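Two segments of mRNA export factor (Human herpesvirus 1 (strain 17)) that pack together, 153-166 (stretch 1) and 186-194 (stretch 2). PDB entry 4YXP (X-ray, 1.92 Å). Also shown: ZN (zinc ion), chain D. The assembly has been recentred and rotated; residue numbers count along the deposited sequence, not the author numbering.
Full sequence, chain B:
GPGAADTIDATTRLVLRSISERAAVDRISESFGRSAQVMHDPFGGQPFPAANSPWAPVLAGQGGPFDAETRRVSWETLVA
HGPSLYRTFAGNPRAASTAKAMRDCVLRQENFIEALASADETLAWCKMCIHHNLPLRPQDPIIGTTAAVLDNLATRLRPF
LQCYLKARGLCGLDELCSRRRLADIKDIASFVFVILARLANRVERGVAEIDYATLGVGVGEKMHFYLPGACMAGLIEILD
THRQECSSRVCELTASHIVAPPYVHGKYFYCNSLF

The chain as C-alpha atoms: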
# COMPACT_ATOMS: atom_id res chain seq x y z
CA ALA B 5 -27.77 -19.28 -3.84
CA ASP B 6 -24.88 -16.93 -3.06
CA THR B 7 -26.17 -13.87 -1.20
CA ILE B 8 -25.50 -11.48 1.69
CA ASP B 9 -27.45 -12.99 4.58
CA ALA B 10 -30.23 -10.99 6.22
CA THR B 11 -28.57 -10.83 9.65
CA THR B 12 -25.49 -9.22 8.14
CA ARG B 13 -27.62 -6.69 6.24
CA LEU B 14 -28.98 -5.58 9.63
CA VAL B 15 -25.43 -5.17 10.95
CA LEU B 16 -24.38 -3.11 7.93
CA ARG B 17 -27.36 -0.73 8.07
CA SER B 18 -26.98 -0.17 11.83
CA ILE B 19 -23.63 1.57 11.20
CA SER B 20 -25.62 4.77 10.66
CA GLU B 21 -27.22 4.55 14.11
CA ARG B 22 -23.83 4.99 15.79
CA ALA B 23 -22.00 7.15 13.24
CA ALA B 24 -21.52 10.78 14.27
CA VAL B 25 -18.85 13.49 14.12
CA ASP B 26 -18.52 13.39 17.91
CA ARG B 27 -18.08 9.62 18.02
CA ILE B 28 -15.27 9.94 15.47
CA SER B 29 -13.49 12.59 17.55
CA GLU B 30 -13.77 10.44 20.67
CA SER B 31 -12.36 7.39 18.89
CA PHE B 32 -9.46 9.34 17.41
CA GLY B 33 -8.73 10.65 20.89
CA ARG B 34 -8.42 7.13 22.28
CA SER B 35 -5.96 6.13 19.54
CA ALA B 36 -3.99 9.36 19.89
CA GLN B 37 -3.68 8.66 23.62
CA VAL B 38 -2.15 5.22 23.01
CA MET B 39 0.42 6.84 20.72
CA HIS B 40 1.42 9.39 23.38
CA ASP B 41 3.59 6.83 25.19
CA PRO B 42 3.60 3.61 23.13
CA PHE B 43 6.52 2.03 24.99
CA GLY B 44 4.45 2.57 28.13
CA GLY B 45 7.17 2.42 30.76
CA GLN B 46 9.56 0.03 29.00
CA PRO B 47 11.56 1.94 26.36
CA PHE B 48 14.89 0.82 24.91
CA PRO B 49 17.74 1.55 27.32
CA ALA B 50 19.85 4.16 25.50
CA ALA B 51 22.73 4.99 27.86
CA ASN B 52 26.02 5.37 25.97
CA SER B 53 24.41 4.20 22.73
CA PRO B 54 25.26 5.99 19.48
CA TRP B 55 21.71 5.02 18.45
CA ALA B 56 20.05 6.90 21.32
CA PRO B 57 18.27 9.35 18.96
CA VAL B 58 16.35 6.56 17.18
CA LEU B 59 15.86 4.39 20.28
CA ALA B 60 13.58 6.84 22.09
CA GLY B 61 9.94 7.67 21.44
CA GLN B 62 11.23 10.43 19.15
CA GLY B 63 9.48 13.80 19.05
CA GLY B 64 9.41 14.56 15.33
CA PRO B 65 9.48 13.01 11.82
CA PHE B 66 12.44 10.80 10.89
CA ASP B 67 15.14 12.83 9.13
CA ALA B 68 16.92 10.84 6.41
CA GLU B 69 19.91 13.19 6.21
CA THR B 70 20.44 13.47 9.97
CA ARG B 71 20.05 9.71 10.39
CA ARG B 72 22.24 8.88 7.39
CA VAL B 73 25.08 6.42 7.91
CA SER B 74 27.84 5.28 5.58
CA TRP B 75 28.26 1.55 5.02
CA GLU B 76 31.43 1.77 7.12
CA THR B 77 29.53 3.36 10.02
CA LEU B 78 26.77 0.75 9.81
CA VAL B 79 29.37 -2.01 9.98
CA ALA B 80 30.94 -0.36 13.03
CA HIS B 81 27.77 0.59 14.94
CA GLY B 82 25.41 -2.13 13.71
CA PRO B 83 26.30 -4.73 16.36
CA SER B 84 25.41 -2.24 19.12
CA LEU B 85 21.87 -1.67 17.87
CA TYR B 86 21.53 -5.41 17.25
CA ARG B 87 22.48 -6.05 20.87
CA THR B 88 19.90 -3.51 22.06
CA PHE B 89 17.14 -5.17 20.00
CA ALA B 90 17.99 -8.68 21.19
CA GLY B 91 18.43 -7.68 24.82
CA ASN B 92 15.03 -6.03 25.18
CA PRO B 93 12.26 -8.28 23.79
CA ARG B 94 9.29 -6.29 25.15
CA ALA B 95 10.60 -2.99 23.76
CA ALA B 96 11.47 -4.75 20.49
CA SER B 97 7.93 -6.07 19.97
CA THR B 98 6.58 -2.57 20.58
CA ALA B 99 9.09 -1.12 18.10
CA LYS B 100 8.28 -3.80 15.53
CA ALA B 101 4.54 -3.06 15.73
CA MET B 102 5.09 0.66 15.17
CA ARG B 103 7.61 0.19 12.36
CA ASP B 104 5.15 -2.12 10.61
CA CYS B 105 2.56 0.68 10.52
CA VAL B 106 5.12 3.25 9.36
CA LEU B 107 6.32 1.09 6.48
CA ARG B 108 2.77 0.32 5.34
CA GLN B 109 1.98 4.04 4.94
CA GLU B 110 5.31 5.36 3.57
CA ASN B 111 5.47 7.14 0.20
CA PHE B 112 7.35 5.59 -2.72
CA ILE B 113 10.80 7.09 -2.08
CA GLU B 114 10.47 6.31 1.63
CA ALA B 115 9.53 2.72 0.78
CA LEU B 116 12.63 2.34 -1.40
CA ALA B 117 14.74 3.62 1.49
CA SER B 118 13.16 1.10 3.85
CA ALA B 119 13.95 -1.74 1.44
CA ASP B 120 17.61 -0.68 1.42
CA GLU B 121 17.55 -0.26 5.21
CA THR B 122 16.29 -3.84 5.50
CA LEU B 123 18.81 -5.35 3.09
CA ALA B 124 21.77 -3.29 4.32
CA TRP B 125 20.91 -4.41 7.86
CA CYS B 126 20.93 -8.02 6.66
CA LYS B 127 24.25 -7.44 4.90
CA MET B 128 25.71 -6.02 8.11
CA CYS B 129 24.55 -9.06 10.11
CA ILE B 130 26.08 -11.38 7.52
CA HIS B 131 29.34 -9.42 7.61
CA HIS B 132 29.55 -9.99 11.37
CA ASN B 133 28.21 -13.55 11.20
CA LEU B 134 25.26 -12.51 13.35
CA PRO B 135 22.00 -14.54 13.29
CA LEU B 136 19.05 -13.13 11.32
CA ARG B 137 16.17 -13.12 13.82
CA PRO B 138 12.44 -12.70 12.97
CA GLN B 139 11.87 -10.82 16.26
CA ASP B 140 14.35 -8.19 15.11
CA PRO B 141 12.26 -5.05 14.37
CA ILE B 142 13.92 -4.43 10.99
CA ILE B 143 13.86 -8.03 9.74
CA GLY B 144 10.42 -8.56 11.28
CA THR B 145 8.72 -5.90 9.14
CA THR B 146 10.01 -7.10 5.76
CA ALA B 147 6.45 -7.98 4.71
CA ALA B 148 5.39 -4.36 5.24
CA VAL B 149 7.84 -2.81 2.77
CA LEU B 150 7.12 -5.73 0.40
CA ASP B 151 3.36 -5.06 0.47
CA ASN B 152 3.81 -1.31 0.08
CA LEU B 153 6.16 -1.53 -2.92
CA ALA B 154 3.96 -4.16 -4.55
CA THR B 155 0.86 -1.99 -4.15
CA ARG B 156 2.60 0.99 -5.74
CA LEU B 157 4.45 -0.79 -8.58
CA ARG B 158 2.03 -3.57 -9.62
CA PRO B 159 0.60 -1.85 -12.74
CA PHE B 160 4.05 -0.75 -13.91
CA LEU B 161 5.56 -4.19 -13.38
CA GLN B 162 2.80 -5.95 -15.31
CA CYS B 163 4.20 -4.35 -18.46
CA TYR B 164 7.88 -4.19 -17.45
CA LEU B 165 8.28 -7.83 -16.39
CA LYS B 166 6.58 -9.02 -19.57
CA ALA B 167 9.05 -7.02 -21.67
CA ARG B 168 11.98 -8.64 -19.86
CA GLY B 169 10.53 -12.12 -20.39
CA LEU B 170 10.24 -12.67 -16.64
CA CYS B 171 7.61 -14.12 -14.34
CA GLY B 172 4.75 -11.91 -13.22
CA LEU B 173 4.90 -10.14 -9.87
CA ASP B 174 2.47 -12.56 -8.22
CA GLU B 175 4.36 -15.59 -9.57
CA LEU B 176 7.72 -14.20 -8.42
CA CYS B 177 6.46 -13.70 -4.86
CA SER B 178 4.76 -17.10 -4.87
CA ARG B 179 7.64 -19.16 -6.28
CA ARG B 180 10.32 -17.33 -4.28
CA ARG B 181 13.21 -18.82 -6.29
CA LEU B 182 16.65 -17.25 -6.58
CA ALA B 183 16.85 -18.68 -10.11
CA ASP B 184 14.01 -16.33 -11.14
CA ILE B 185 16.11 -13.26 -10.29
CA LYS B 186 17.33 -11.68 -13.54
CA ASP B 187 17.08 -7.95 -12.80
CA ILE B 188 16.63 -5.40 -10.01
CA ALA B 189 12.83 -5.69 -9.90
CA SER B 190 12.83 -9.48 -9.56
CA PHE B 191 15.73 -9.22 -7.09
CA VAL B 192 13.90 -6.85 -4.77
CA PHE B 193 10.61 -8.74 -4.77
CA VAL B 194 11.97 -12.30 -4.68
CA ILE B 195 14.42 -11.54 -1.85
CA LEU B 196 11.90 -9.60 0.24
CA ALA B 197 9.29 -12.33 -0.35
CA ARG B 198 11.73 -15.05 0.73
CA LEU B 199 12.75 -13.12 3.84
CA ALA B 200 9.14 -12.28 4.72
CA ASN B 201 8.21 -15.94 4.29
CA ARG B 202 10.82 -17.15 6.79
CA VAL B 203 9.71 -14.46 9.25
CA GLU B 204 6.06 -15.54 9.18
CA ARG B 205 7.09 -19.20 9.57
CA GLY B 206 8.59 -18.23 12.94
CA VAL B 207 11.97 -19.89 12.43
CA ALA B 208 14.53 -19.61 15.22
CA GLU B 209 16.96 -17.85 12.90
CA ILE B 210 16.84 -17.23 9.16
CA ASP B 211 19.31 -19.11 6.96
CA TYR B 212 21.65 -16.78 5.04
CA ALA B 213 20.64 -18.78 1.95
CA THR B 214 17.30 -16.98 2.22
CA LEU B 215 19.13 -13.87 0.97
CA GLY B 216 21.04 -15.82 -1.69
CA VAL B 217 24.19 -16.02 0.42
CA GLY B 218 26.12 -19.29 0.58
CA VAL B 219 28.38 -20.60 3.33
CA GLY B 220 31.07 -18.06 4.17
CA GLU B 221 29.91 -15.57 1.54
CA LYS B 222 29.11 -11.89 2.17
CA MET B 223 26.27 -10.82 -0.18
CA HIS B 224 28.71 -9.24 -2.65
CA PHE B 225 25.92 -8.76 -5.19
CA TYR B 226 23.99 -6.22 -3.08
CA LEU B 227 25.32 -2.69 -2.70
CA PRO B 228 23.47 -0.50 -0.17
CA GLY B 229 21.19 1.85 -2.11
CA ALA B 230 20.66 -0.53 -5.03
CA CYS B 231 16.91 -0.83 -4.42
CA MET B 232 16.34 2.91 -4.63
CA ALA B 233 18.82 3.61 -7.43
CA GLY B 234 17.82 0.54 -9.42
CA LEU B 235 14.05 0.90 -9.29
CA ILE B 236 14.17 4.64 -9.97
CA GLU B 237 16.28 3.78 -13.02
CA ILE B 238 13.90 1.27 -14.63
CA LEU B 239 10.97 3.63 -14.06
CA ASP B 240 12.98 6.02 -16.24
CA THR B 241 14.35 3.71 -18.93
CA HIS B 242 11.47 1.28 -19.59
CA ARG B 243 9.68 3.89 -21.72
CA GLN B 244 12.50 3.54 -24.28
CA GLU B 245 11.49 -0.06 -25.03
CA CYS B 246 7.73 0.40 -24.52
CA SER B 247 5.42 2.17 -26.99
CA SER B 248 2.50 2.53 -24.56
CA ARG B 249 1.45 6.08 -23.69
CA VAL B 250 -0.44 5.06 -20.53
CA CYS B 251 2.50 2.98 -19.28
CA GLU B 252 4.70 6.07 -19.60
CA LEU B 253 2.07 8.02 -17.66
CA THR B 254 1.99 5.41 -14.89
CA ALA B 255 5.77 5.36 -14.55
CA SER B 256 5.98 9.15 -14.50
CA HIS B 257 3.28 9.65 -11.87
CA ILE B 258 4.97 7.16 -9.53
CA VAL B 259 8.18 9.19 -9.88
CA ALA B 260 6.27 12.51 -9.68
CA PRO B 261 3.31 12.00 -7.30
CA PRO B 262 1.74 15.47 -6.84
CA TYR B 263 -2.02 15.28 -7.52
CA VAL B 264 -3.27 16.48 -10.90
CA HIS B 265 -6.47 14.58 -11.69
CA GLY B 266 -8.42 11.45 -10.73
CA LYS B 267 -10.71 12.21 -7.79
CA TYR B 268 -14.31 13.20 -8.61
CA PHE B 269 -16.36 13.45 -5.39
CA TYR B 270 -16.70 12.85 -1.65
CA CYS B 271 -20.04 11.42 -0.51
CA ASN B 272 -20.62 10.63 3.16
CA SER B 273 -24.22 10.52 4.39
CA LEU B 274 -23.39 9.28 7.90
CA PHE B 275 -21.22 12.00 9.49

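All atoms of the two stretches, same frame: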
# COMPACT_ATOMS: atom_id res chain seq x y z
N LEU B 153 5.55 -1.65 -1.59
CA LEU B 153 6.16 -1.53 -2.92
C LEU B 153 5.33 -2.25 -3.98
O LEU B 153 5.19 -1.77 -5.10
CB LEU B 153 7.59 -2.07 -2.92
CG LEU B 153 8.67 -1.20 -2.26
CD1 LEU B 153 10.00 -1.95 -2.20
CD2 LEU B 153 8.85 0.11 -3.00
N ALA B 154 4.78 -3.40 -3.62
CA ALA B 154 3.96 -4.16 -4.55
C ALA B 154 2.69 -3.39 -4.91
O ALA B 154 2.28 -3.37 -6.07
CB ALA B 154 3.60 -5.51 -3.95
N THR B 155 2.07 -2.76 -3.92
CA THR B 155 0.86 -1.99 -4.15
C THR B 155 1.15 -0.85 -5.13
O THR B 155 0.37 -0.58 -6.04
CB THR B 155 0.29 -1.42 -2.82
OG1 THR B 155 -0.19 -2.50 -2.01
CG2 THR B 155 -0.86 -0.44 -3.07
N ARG B 156 2.29 -0.19 -4.95
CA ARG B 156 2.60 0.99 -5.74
C ARG B 156 3.09 0.65 -7.15
O ARG B 156 2.81 1.38 -8.10
CB ARG B 156 3.62 1.85 -5.00
CG ARG B 156 3.01 2.54 -3.77
CD ARG B 156 4.05 3.07 -2.77
NE ARG B 156 3.39 3.52 -1.55
CZ ARG B 156 2.92 4.75 -1.34
NH1 ARG B 156 3.06 5.70 -2.27
NH2 ARG B 156 2.32 5.05 -0.19
N LEU B 157 3.80 -0.47 -7.30
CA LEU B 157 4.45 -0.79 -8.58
C LEU B 157 3.72 -1.83 -9.44
O LEU B 157 4.13 -2.08 -10.57
CB LEU B 157 5.87 -1.29 -8.32
CG LEU B 157 6.89 -0.27 -7.79
CD1 LEU B 157 8.19 -0.96 -7.42
CD2 LEU B 157 7.15 0.83 -8.81
N ARG B 158 2.64 -2.43 -8.93
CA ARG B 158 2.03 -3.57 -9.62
C ARG B 158 1.64 -3.26 -11.08
O ARG B 158 1.96 -4.05 -11.97
CB ARG B 158 0.80 -4.06 -8.84
CG ARG B 158 0.14 -5.30 -9.45
CD ARG B 158 -1.02 -5.80 -8.60
NE ARG B 158 -0.61 -6.10 -7.23
CZ ARG B 158 -0.13 -7.27 -6.83
NH1 ARG B 158 0.02 -8.28 -7.68
NH2 ARG B 158 0.21 -7.44 -5.55
N PRO B 159 0.97 -2.12 -11.34
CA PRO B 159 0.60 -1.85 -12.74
C PRO B 159 1.79 -1.61 -13.65
O PRO B 159 1.77 -2.01 -14.82
CB PRO B 159 -0.26 -0.58 -12.63
CG PRO B 159 -0.75 -0.57 -11.22
CD PRO B 159 0.40 -1.11 -10.43
N PHE B 160 2.83 -0.95 -13.14
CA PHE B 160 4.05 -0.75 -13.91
C PHE B 160 4.73 -2.07 -14.23
O PHE B 160 5.15 -2.31 -15.37
CB PHE B 160 5.03 0.15 -13.13
CG PHE B 160 6.39 0.25 -13.77
CD1 PHE B 160 6.57 0.95 -14.95
CD2 PHE B 160 7.49 -0.36 -13.18
CE1 PHE B 160 7.82 1.05 -15.53
CE2 PHE B 160 8.74 -0.26 -13.75
CZ PHE B 160 8.91 0.44 -14.93
N LEU B 161 4.82 -2.94 -13.23
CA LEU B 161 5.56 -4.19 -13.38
C LEU B 161 4.85 -5.20 -14.27
O LEU B 161 5.50 -6.09 -14.83
CB LEU B 161 5.83 -4.80 -12.00
CG LEU B 161 6.80 -4.01 -11.13
CD1 LEU B 161 6.86 -4.61 -9.74
CD2 LEU B 161 8.20 -3.99 -11.75
N GLN B 162 3.53 -5.08 -14.40
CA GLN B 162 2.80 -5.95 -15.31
C GLN B 162 3.39 -5.84 -16.71
O GLN B 162 3.63 -6.84 -17.38
CB GLN B 162 1.31 -5.61 -15.32
CG GLN B 162 0.51 -6.44 -16.33
CD GLN B 162 -0.99 -6.30 -16.14
OE1 GLN B 162 -1.50 -5.22 -15.85
NE2 GLN B 162 -1.71 -7.41 -16.30
N CYS B 163 3.63 -4.60 -17.14
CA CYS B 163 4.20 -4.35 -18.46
C CYS B 163 5.71 -4.60 -18.49
O CYS B 163 6.23 -5.23 -19.41
CB CYS B 163 3.90 -2.92 -18.90
SG CYS B 163 4.42 -2.55 -20.60
N TYR B 164 6.41 -4.11 -17.47
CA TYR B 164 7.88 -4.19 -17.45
C TYR B 164 8.39 -5.63 -17.41
O TYR B 164 9.31 -5.99 -18.15
CB TYR B 164 8.43 -3.41 -16.25
CG TYR B 164 9.91 -3.61 -16.01
CD1 TYR B 164 10.86 -2.83 -16.67
CD2 TYR B 164 10.37 -4.58 -15.12
CE1 TYR B 164 12.22 -3.01 -16.45
CE2 TYR B 164 11.72 -4.76 -14.89
CZ TYR B 164 12.64 -3.98 -15.56
OH TYR B 164 13.98 -4.16 -15.33
N LEU B 165 7.82 -6.45 -16.53
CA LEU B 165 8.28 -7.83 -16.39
C LEU B 165 8.02 -8.63 -17.66
O LEU B 165 8.83 -9.47 -18.04
CB LEU B 165 7.61 -8.50 -15.19
CG LEU B 165 8.04 -7.95 -13.82
CD1 LEU B 165 7.18 -8.53 -12.71
CD2 LEU B 165 9.51 -8.25 -13.55
N LYS B 166 6.90 -8.35 -18.31
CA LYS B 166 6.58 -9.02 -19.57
C LYS B 166 7.59 -8.69 -20.66
O LYS B 166 7.94 -9.55 -21.48
CB LYS B 166 5.17 -8.63 -20.03
CG LYS B 166 4.20 -9.80 -20.10
CD LYS B 166 2.94 -9.45 -20.88
CE LYS B 166 3.23 -9.25 -22.37
NZ LYS B 166 2.00 -9.02 -23.16
N LYS B 186 16.58 -12.02 -12.33
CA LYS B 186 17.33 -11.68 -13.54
C LYS B 186 17.49 -10.17 -13.70
O LYS B 186 18.07 -9.71 -14.68
CB LYS B 186 16.63 -12.26 -14.77
CG LYS B 186 16.51 -13.77 -14.78
CD LYS B 186 17.87 -14.46 -14.81
CE LYS B 186 17.71 -15.98 -14.78
NZ LYS B 186 18.99 -16.68 -14.47
N ASP B 187 16.99 -9.40 -12.74
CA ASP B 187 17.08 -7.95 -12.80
C ASP B 187 16.79 -7.37 -11.42
O ASP B 187 16.55 -8.11 -10.47
CB ASP B 187 16.10 -7.38 -13.83
CG ASP B 187 14.70 -7.20 -13.27
OD1 ASP B 187 14.13 -8.18 -12.74
OD2 ASP B 187 14.18 -6.07 -13.34
N ILE B 188 16.80 -6.04 -11.31
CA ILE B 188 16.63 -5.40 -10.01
C ILE B 188 15.21 -5.60 -9.48
O ILE B 188 15.02 -5.80 -8.27
CB ILE B 188 16.97 -3.89 -10.09
CG1 ILE B 188 16.85 -3.23 -8.72
CG2 ILE B 188 16.08 -3.17 -11.10
CD1 ILE B 188 17.82 -3.78 -7.68
N ALA B 189 14.21 -5.55 -10.35
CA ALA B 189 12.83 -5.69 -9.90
C ALA B 189 12.61 -7.08 -9.31
O ALA B 189 12.08 -7.21 -8.21
CB ALA B 189 11.86 -5.44 -11.04
N SER B 190 13.01 -8.11 -10.04
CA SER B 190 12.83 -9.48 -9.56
C SER B 190 13.71 -9.73 -8.33
O SER B 190 13.33 -10.49 -7.44
CB SER B 190 13.13 -10.49 -10.67
OG SER B 190 14.40 -10.28 -11.25
N PHE B 191 14.88 -9.10 -8.28
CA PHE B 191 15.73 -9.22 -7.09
C PHE B 191 15.01 -8.71 -5.85
O PHE B 191 14.90 -9.42 -4.84
CB PHE B 191 17.05 -8.45 -7.27
CG PHE B 191 17.86 -8.36 -6.00
CD1 PHE B 191 18.65 -9.43 -5.60
CD2 PHE B 191 17.82 -7.23 -5.21
CE1 PHE B 191 19.39 -9.36 -4.43
CE2 PHE B 191 18.56 -7.16 -4.04
CZ PHE B 191 19.34 -8.22 -3.65
N VAL B 192 14.53 -7.48 -5.92
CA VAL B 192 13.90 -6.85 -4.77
C VAL B 192 12.70 -7.67 -4.29
O VAL B 192 12.55 -7.93 -3.10
CB VAL B 192 13.47 -5.40 -5.11
CG1 VAL B 192 12.59 -4.81 -4.00
CG2 VAL B 192 14.70 -4.53 -5.31
N PHE B 193 11.84 -8.10 -5.20
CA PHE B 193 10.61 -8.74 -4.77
C PHE B 193 10.81 -10.20 -4.36
O PHE B 193 10.20 -10.65 -3.40
CB PHE B 193 9.55 -8.59 -5.86
CG PHE B 193 8.91 -7.24 -5.87
CD1 PHE B 193 7.88 -6.95 -4.99
CD2 PHE B 193 9.37 -6.24 -6.70
CE1 PHE B 193 7.30 -5.70 -4.96
CE2 PHE B 193 8.80 -4.98 -6.68
CZ PHE B 193 7.76 -4.71 -5.81
N VAL B 194 11.70 -10.91 -5.04
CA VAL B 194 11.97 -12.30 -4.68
C VAL B 194 12.67 -12.37 -3.31
O VAL B 194 12.31 -13.18 -2.46
CB VAL B 194 12.81 -13.01 -5.76
CG1 VAL B 194 13.29 -14.38 -5.28
CG2 VAL B 194 12.00 -13.16 -7.04
ZN ZN D . 5.48 -0.55 -20.54

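Helices that cross at a steep angle often meet through one large side chain set into a hollow of the partner, and this contact in the herpesvirus mRNA export factor is a compact example. The axes of helices 153-166 and 188-194 approach to 11.3 Å, with 125° between their N-to-C directions, and Phe193 spans much of that gap. Its ring is a knob in a hole formed by Leu153, Ala154, Leu157 and Leu161, and it gives up 91 Å² to the opposing stretch, more than any other residue here. The backbone of Leu153 and Ala154 meets the ring at its edge, with Leu153 C 3.9 Å from Phe193 CZ and Ala154 N 3.7 Å from Phe193 CE1; Ala154 CB also lies 3.8 Å from Phe193 CE1. The ring therefore packs against main-chain as well as side-chain atoms of the first helix. Leu161 CD1 closes in on Phe193 CE2 at 3.6 Å.

One turn back from Phe193 along its helix, Ala189 takes over. Its methyl group points toward the first helix, where Leu161 CD2 stands 4.0 Å from Ala189 CB and Tyr164 CE2 3.9 Å from the same Ala189 CB. Leu161 thus touches both Phe193 and Ala189, linking the two parts of the apolar surface.

Beyond Ala189 the contact turns polar. Tyr164 OH donates a hydrogen bond to Asp187 OD2 at 2.8 Å, the carboxylate oxygen lying at the edge of the tyrosine ring. Asp187 is also the N-cap of the second helix: its OD1 accepts from Ser190 N at 2.9 Å, while its OD2 accepts a weak bond from Ala189 N at 3.0 Å. A single carboxylate therefore caps one helix and ties its start to the other, so that the polar link is built into the helix terminus itself.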